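Local coordinates for 2-polyprenyl-6-methoxyphenol hydroxylase-like FAD-dependent oxidoreductase (Streptomyces sp. NRRL 11266, PDB 6UI5), which is an FAD-dependent oxidoreductase related to aromatic-ring hydroxylases, built around a Rossmann-type domain that holds flavin-adenine dinucleotide, at residues A271-K276 with S326-R331; V305-K310 with D322-Y327. All blocks are in the same frame, centred on the assembly; numbering follows the deposited sequence.

Interaction 1: A271-K276 with S326-R331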
loop_
_atom_site.group_PDB
_atom_site.type_symbol
_atom_site.label_atom_id
_atom_site.label_comp_id
_atom_site.label_asym_id
_atom_site.label_seq_id
_atom_site.Cartn_x
_atom_site.Cartn_y
_atom_site.Cartn_z
ATOM N N ALA A 271 11.919 -3.901 -19.541
ATOM C CA ALA A 271 11.900 -4.698 -20.761
ATOM C C ALA A 271 10.948 -5.886 -20.611
ATOM O O ALA A 271 10.872 -6.513 -19.550
ATOM C CB ALA A 271 13.315 -5.188 -21.086
ATOM N N GLU A 272 10.204 -6.180 -21.680
ATOM C CA GLU A 272 9.245 -7.284 -21.646
ATOM C C GLU A 272 9.932 -8.648 -21.620
ATOM O O GLU A 272 9.428 -9.583 -20.996
ATOM C CB GLU A 272 8.317 -7.189 -22.851
ATOM C CG GLU A 272 7.240 -8.236 -22.857
ATOM C CD GLU A 272 6.532 -8.341 -24.188
ATOM O OE1 GLU A 272 6.426 -7.311 -24.898
ATOM O OE2 GLU A 272 6.081 -9.462 -24.517
ATOM N N GLN A 273 11.078 -8.772 -22.277
ATOM C CA GLN A 273 11.823 -10.021 -22.380
ATOM C C GLN A 273 13.287 -9.677 -22.137
ATOM O O GLN A 273 13.886 -8.979 -22.962
ATOM C CB GLN A 273 11.638 -10.667 -23.765
ATOM C CG GLN A 273 10.224 -11.089 -24.062
ATOM C CD GLN A 273 9.719 -12.129 -23.059
ATOM O OE1 GLN A 273 10.492 -12.955 -22.563
ATOM N NE2 GLN A 273 8.424 -12.078 -22.746
ATOM N N TYR A 274 13.877 -10.137 -21.023
ATOM C CA TYR A 274 15.301 -9.862 -20.855
ATOM C C TYR A 274 16.150 -10.763 -21.728
ATOM O O TYR A 274 17.385 -10.669 -21.664
ATOM C CB TYR A 274 15.786 -10.020 -19.410
ATOM C CG TYR A 274 15.225 -9.080 -18.363
ATOM C CD1 TYR A 274 14.118 -8.293 -18.616
ATOM C CD2 TYR A 274 15.815 -8.988 -17.106
ATOM C CE1 TYR A 274 13.598 -7.451 -17.648
ATOM C CE2 TYR A 274 15.297 -8.142 -16.122
ATOM C CZ TYR A 274 14.180 -7.387 -16.402
ATOM O OH TYR A 274 13.633 -6.556 -15.439
ATOM N N ARG A 275 15.526 -11.628 -22.527
ATOM C CA ARG A 275 16.257 -12.548 -23.386
ATOM C C ARG A 275 15.512 -12.744 -24.698
ATOM O O ARG A 275 14.294 -12.924 -24.700
ATOM C CB ARG A 275 16.439 -13.909 -22.711
ATOM C CG ARG A 275 17.090 -14.898 -23.633
ATOM C CD ARG A 275 16.722 -16.346 -23.354
ATOM N NE ARG A 275 17.528 -17.187 -24.234
ATOM C CZ ARG A 275 17.608 -18.510 -24.171
ATOM N NH1 ARG A 275 16.914 -19.190 -23.263
ATOM N NH2 ARG A 275 18.390 -19.154 -25.024
ATOM N N LYS A 276 16.245 -12.730 -25.814
ATOM C CA LYS A 276 15.686 -13.128 -27.094
ATOM C C LYS A 276 16.687 -14.060 -27.783
ATOM O O LYS A 276 17.298 -13.706 -28.774
ATOM C CB LYS A 276 15.330 -11.920 -27.968
ATOM C CG LYS A 276 14.701 -12.300 -29.318
ATOM C CD LYS A 276 14.020 -11.134 -30.065
ATOM C CE LYS A 276 13.165 -10.265 -29.130
ATOM N NZ LYS A 276 11.849 -10.790 -28.608
ATOM N N SER A 326 15.643 -19.268 -17.128
ATOM C CA SER A 326 15.384 -18.810 -15.775
ATOM C C SER A 326 16.001 -17.447 -15.529
ATOM O O SER A 326 15.624 -16.775 -14.557
ATOM C CB SER A 326 15.914 -19.810 -14.743
ATOM O OG SER A 326 17.321 -19.697 -14.575
ATOM N N TYR A 327 16.937 -17.025 -16.386
ATOM C CA TYR A 327 17.398 -15.643 -16.313
ATOM C C TYR A 327 16.211 -14.693 -16.399
ATOM O O TYR A 327 15.936 -13.941 -15.453
ATOM C CB TYR A 327 18.411 -15.354 -17.408
ATOM C CG TYR A 327 18.786 -13.894 -17.468
ATOM C CD1 TYR A 327 19.556 -13.322 -16.466
ATOM C CD2 TYR A 327 18.365 -13.089 -18.522
ATOM C CE1 TYR A 327 19.894 -11.998 -16.502
ATOM C CE2 TYR A 327 18.713 -11.761 -18.574
ATOM C CZ TYR A 327 19.474 -11.224 -17.559
ATOM O OH TYR A 327 19.820 -9.904 -17.574
ATOM N N HIS A 328 15.445 -14.755 -17.503
ATOM C CA HIS A 328 14.284 -13.874 -17.599
ATOM C C HIS A 328 13.325 -14.068 -16.422
ATOM O O HIS A 328 12.859 -13.091 -15.819
ATOM C CB HIS A 328 13.511 -14.069 -18.901
ATOM C CG HIS A 328 12.219 -13.302 -18.912
ATOM N ND1 HIS A 328 12.128 -12.002 -19.374
ATOM C CD2 HIS A 328 10.988 -13.614 -18.424
ATOM C CE1 HIS A 328 10.885 -11.569 -19.218
ATOM N NE2 HIS A 328 10.173 -12.526 -18.641
ATOM N N VAL A 329 12.973 -15.319 -16.111
ATOM C CA VAL A 329 11.977 -15.544 -15.064
ATOM C C VAL A 329 12.407 -14.875 -13.770
ATOM O O VAL A 329 11.657 -14.105 -13.158
ATOM C CB VAL A 329 11.750 -17.042 -14.842
ATOM C CG1 VAL A 329 10.709 -17.224 -13.736
ATOM C CG2 VAL A 329 11.321 -17.685 -16.125
ATOM N N GLU A 330 13.631 -15.165 -13.342
ATOM C CA GLU A 330 14.095 -14.672 -12.059
ATOM C C GLU A 330 14.287 -13.170 -12.091
ATOM O O GLU A 330 13.890 -12.475 -11.149
ATOM C CB GLU A 330 15.394 -15.382 -11.676
ATOM C CG GLU A 330 15.126 -16.689 -10.973
ATOM C CD GLU A 330 16.256 -17.689 -11.126
ATOM O OE1 GLU A 330 15.984 -18.903 -11.005
ATOM O OE2 GLU A 330 17.411 -17.266 -11.351
ATOM N N ARG A 331 14.862 -12.645 -13.177
ATOM C CA ARG A 331 15.318 -11.259 -13.160
ATOM C C ARG A 331 14.281 -10.271 -13.654
ATOM O O ARG A 331 14.228 -9.150 -13.141
ATOM C CB ARG A 331 16.601 -11.152 -13.950
ATOM C CG ARG A 331 17.745 -11.790 -13.160
ATOM C CD ARG A 331 18.348 -10.735 -12.263
ATOM N NE ARG A 331 17.787 -10.657 -10.930
ATOM C CZ ARG A 331 18.050 -9.675 -10.076
ATOM N NH1 ARG A 331 18.851 -8.668 -10.451
ATOM N NH2 ARG A 331 17.528 -9.703 -8.848
#

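Interaction 2: V305-K310 with D322-Y327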
loop_
_atom_site.group_PDB
_atom_site.type_symbol
_atom_site.label_atom_id
_atom_site.label_comp_id
_atom_site.label_asym_id
_atom_site.label_seq_id
_atom_site.Cartn_x
_atom_site.Cartn_y
_atom_site.Cartn_z
ATOM N N VAL A 305 25.153 -11.270 -11.817
ATOM C CA VAL A 305 25.466 -12.435 -11.001
ATOM C C VAL A 305 24.535 -13.583 -11.365
ATOM O O VAL A 305 24.975 -14.724 -11.530
ATOM C CB VAL A 305 25.414 -12.053 -9.513
ATOM C CG1 VAL A 305 25.556 -13.270 -8.620
ATOM C CG2 VAL A 305 26.544 -11.038 -9.218
ATOM N N ASN A 306 23.257 -13.275 -11.614
ATOM C CA ASN A 306 22.327 -14.299 -12.081
ATOM C C ASN A 306 22.747 -14.867 -13.432
ATOM O O ASN A 306 22.775 -16.083 -13.615
ATOM C CB ASN A 306 20.920 -13.729 -12.166
ATOM C CG ASN A 306 19.888 -14.813 -12.450
ATOM O OD1 ASN A 306 19.847 -15.365 -13.547
ATOM N ND2 ASN A 306 19.070 -15.144 -11.449
ATOM N N LEU A 307 23.088 -14.000 -14.399
ATOM C CA LEU A 307 23.280 -14.494 -15.764
ATOM C C LEU A 307 24.676 -15.060 -16.000
ATOM O O LEU A 307 24.826 -16.035 -16.749
ATOM C CB LEU A 307 22.993 -13.392 -16.775
ATOM C CG LEU A 307 23.313 -13.773 -18.208
ATOM C CD1 LEU A 307 22.415 -14.908 -18.605
ATOM C CD2 LEU A 307 23.138 -12.577 -19.145
ATOM N N GLY A 308 25.706 -14.476 -15.394
ATOM C CA GLY A 308 27.003 -15.118 -15.452
ATOM C C GLY A 308 27.026 -16.301 -14.501
ATOM O O GLY A 308 26.845 -16.139 -13.277
ATOM N N TRP A 309 27.221 -17.485 -15.094
ATOM C CA TRP A 309 27.243 -18.835 -14.509
ATOM C C TRP A 309 26.242 -19.649 -15.321
ATOM O O TRP A 309 26.599 -20.703 -15.865
ATOM C CB TRP A 309 27.003 -18.900 -12.981
ATOM C CG TRP A 309 25.545 -19.028 -12.416
ATOM C CD1 TRP A 309 24.810 -18.043 -11.824
ATOM C CD2 TRP A 309 24.728 -20.214 -12.360
ATOM N NE1 TRP A 309 23.568 -18.520 -11.438
ATOM C CE2 TRP A 309 23.498 -19.853 -11.751
ATOM C CE3 TRP A 309 24.915 -21.542 -12.766
ATOM C CZ2 TRP A 309 22.456 -20.775 -11.544
ATOM C CZ3 TRP A 309 23.877 -22.466 -12.552
ATOM C CH2 TRP A 309 22.667 -22.070 -11.944
ATOM N N LYS A 310 25.038 -19.120 -15.541
ATOM C CA LYS A 310 24.143 -19.794 -16.477
ATOM C C LYS A 310 24.735 -19.828 -17.882
ATOM O O LYS A 310 24.831 -20.902 -18.491
ATOM C CB LYS A 310 22.778 -19.137 -16.465
ATOM C CG LYS A 310 22.300 -18.972 -15.052
ATOM C CD LYS A 310 20.823 -18.828 -14.979
ATOM C CE LYS A 310 20.475 -18.403 -13.596
ATOM N NZ LYS A 310 19.070 -17.954 -13.518
ATOM N N ASP A 322 16.672 -25.803 -19.624
ATOM C CA ASP A 322 15.824 -24.659 -19.305
ATOM C C ASP A 322 16.493 -23.662 -18.369
ATOM O O ASP A 322 15.795 -22.872 -17.721
ATOM C CB ASP A 322 14.504 -25.135 -18.690
ATOM C CG ASP A 322 14.701 -25.863 -17.361
ATOM O OD1 ASP A 322 15.857 -26.144 -16.983
ATOM O OD2 ASP A 322 13.688 -26.163 -16.691
ATOM N N LEU A 323 17.827 -23.689 -18.273
ATOM C CA LEU A 323 18.509 -22.883 -17.264
ATOM C C LEU A 323 18.639 -21.416 -17.690
ATOM O O LEU A 323 18.382 -20.510 -16.881
ATOM C CB LEU A 323 19.877 -23.489 -16.947
ATOM C CG LEU A 323 20.818 -22.632 -16.098
ATOM C CD1 LEU A 323 20.335 -22.576 -14.646
ATOM C CD2 LEU A 323 22.234 -23.173 -16.182
ATOM N N LEU A 324 19.003 -21.145 -18.948
ATOM C CA LEU A 324 19.086 -19.740 -19.360
ATOM C C LEU A 324 17.718 -19.083 -19.415
ATOM O O LEU A 324 17.632 -17.848 -19.339
ATOM C CB LEU A 324 19.772 -19.598 -20.717
ATOM C CG LEU A 324 21.281 -19.868 -20.742
ATOM C CD1 LEU A 324 21.736 -20.181 -22.177
ATOM C CD2 LEU A 324 22.089 -18.704 -20.134
ATOM N N ASP A 325 16.643 -19.866 -19.547
ATOM C CA ASP A 325 15.332 -19.237 -19.546
ATOM C C ASP A 325 14.946 -18.777 -18.156
ATOM O O ASP A 325 14.004 -17.985 -18.012
ATOM C CB ASP A 325 14.280 -20.183 -20.127
ATOM C CG ASP A 325 14.342 -20.264 -21.654
ATOM O OD1 ASP A 325 14.684 -19.255 -22.322
ATOM O OD2 ASP A 325 14.047 -21.349 -22.194
ATOM N N SER A 326 15.643 -19.268 -17.128
ATOM C CA SER A 326 15.384 -18.810 -15.775
ATOM C C SER A 326 16.001 -17.447 -15.529
ATOM O O SER A 326 15.624 -16.775 -14.557
ATOM C CB SER A 326 15.914 -19.810 -14.743
ATOM O OG SER A 326 17.321 -19.697 -14.575
ATOM N N TYR A 327 16.937 -17.025 -16.386
ATOM C CA TYR A 327 17.398 -15.643 -16.313
ATOM C C TYR A 327 16.211 -14.693 -16.399
ATOM O O TYR A 327 15.936 -13.941 -15.453
ATOM C CB TYR A 327 18.411 -15.354 -17.408
ATOM C CG TYR A 327 18.786 -13.894 -17.468
ATOM C CD1 TYR A 327 19.556 -13.322 -16.466
ATOM C CD2 TYR A 327 18.365 -13.089 -18.522
ATOM C CE1 TYR A 327 19.894 -11.998 -16.502
ATOM C CE2 TYR A 327 18.713 -11.761 -18.574
ATOM C CZ TYR A 327 19.474 -11.224 -17.559
ATOM O OH TYR A 327 19.820 -9.904 -17.574
#

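Interaction 1: A271-K276 with S326-R331
Tyr-274 and His-328 meet through both backbone and ring. The backbone N of Tyr-274 donates to ND1 of His-328 at 3.0 Å, in a nearly straight bond (164°) whose donor lies in the imidazole plane. With ND1 used as an acceptor, a neutral imidazole would probably carry its proton on NE2. Farther round the same edge, CE1 of His-328 comes to 3.0 Å from the carbonyl O of Glu-272, near the ring plane. The imidazole also turns an edge toward the face of the Tyr-274 ring, an offset edge-to-face pair with planes 83° apart and centroids separated by 5.8 Å.

The close, buried part of the contact lies round Tyr-274, from this imidazole edge to Tyr-327 and the carbonyl of Arg-331. CB of Tyr-274 presses on CE2 of Tyr-327 at 3.5 Å, and CE2 of Tyr-274 lies 3.3 Å from the backbone O of Arg-331. Arg-331 also touches the Tyr-274 ring with CB, while its guanidinium leads off to a salt bridge with Asp-303. Both phenol hydroxyls are held outside the contact, that of Tyr-274 by OD1 of Asn-270 and that of Tyr-327 by the backbone O of Ile-281. The contact thus seats helix 325-346 of the FAD-binding domain against the crossing from strand 257-271, in the antiparallel sheet, to strand 279-281, at the margin of the parallel Rossmann-type sheet. The side chain of Tyr-327 is about 9 Å from the bound FAD.

Toward solvent the contact thins out. Glu-272 is exposed, its CB directed away from the helix, and it takes part mainly through its carbonyl. Gln-273 also starts away, but its chain bends at chi2 (-61°) and brings OE1 back over one face of the partly exposed imidazole, 3.6 Å from CE1 of His-328.

Interaction 2: V305-K310 with D322-Y327
Leu-307 and Lys-310 of helix 295-316 face Leu-323, Leu-324, Ser-326 and Tyr-327 in an antiparallel helical hairpin of the FAD-binding domain, close to the turn that leads into helix 325-346. All the touching residues are buried. At the end farther from the turn, CB of Leu-307 lies 3.4 Å from CE1 of Tyr-327. CD1 of the same leucine sits over one face of the phenol ring, a CH-pi contact 4.2 Å from the centroid and 24° off the normal. Asn-306 brings OD1 to the edge of that ring, near its plane.

Nearer the turn the contact is apolar. CD2 of Leu-324 packs 3.8 Å from CB of Lys-310, and CD1 of Leu-323 touches the six-membered ring of Trp-309 at CH2, 3.6 Å away. Outside the hairpin, Trp-494 of helix 484-495 touches Leu-323 and Ser-326, and Val-152 and Tyr-150 of strand 150-153 touch Leu-307 and Leu-324 respectively.

A polar site interrupts this setting. Lys-310, extended beyond CG, passes across Leu-323 at a slant, its CD near CD1 of Leu-323, and delivers its ammonium between the helices. NZ donates to OD1 of Asn-306, from a position tilted 29° out of the carbonyl plane, and forms a salt bridge with OE2 of Glu-330 on helix 325-346, which probably offsets the buried charge. A second bond across the hairpin goes to OG of Ser-326, 2.7 Å from NZ. That hydroxyl donates to the backbone O of Leu-323, 2.7 Å away and in its carbonyl plane; the same O also accepts from the backbone N of Ser-326.

Overall arrangement
Following the chain from the N terminus, residues 271-276 leave the long strand 257-271 of the antiparallel sheet. The chain then passes through strand 279-281 of the parallel sheet and enters helix 295-316, where 305-310 begin interaction 2. That contact closes a short loop, returning after 11 residues at 322-327. Interaction 1 closes a wider one, of 49 residues, at 326-331. The residues spanned by interaction 2 all fall within those spanned by interaction 1, and the two closing segments overlap at Ser-326 and Tyr-327; the centres of the two contacts lie about 9 Å apart. Glu-330 and Arg-331 reach Asn-306, helix to helix, while an Arg-275 to Asp-325 salt bridge ties the inter-sheet loop to the hairpin.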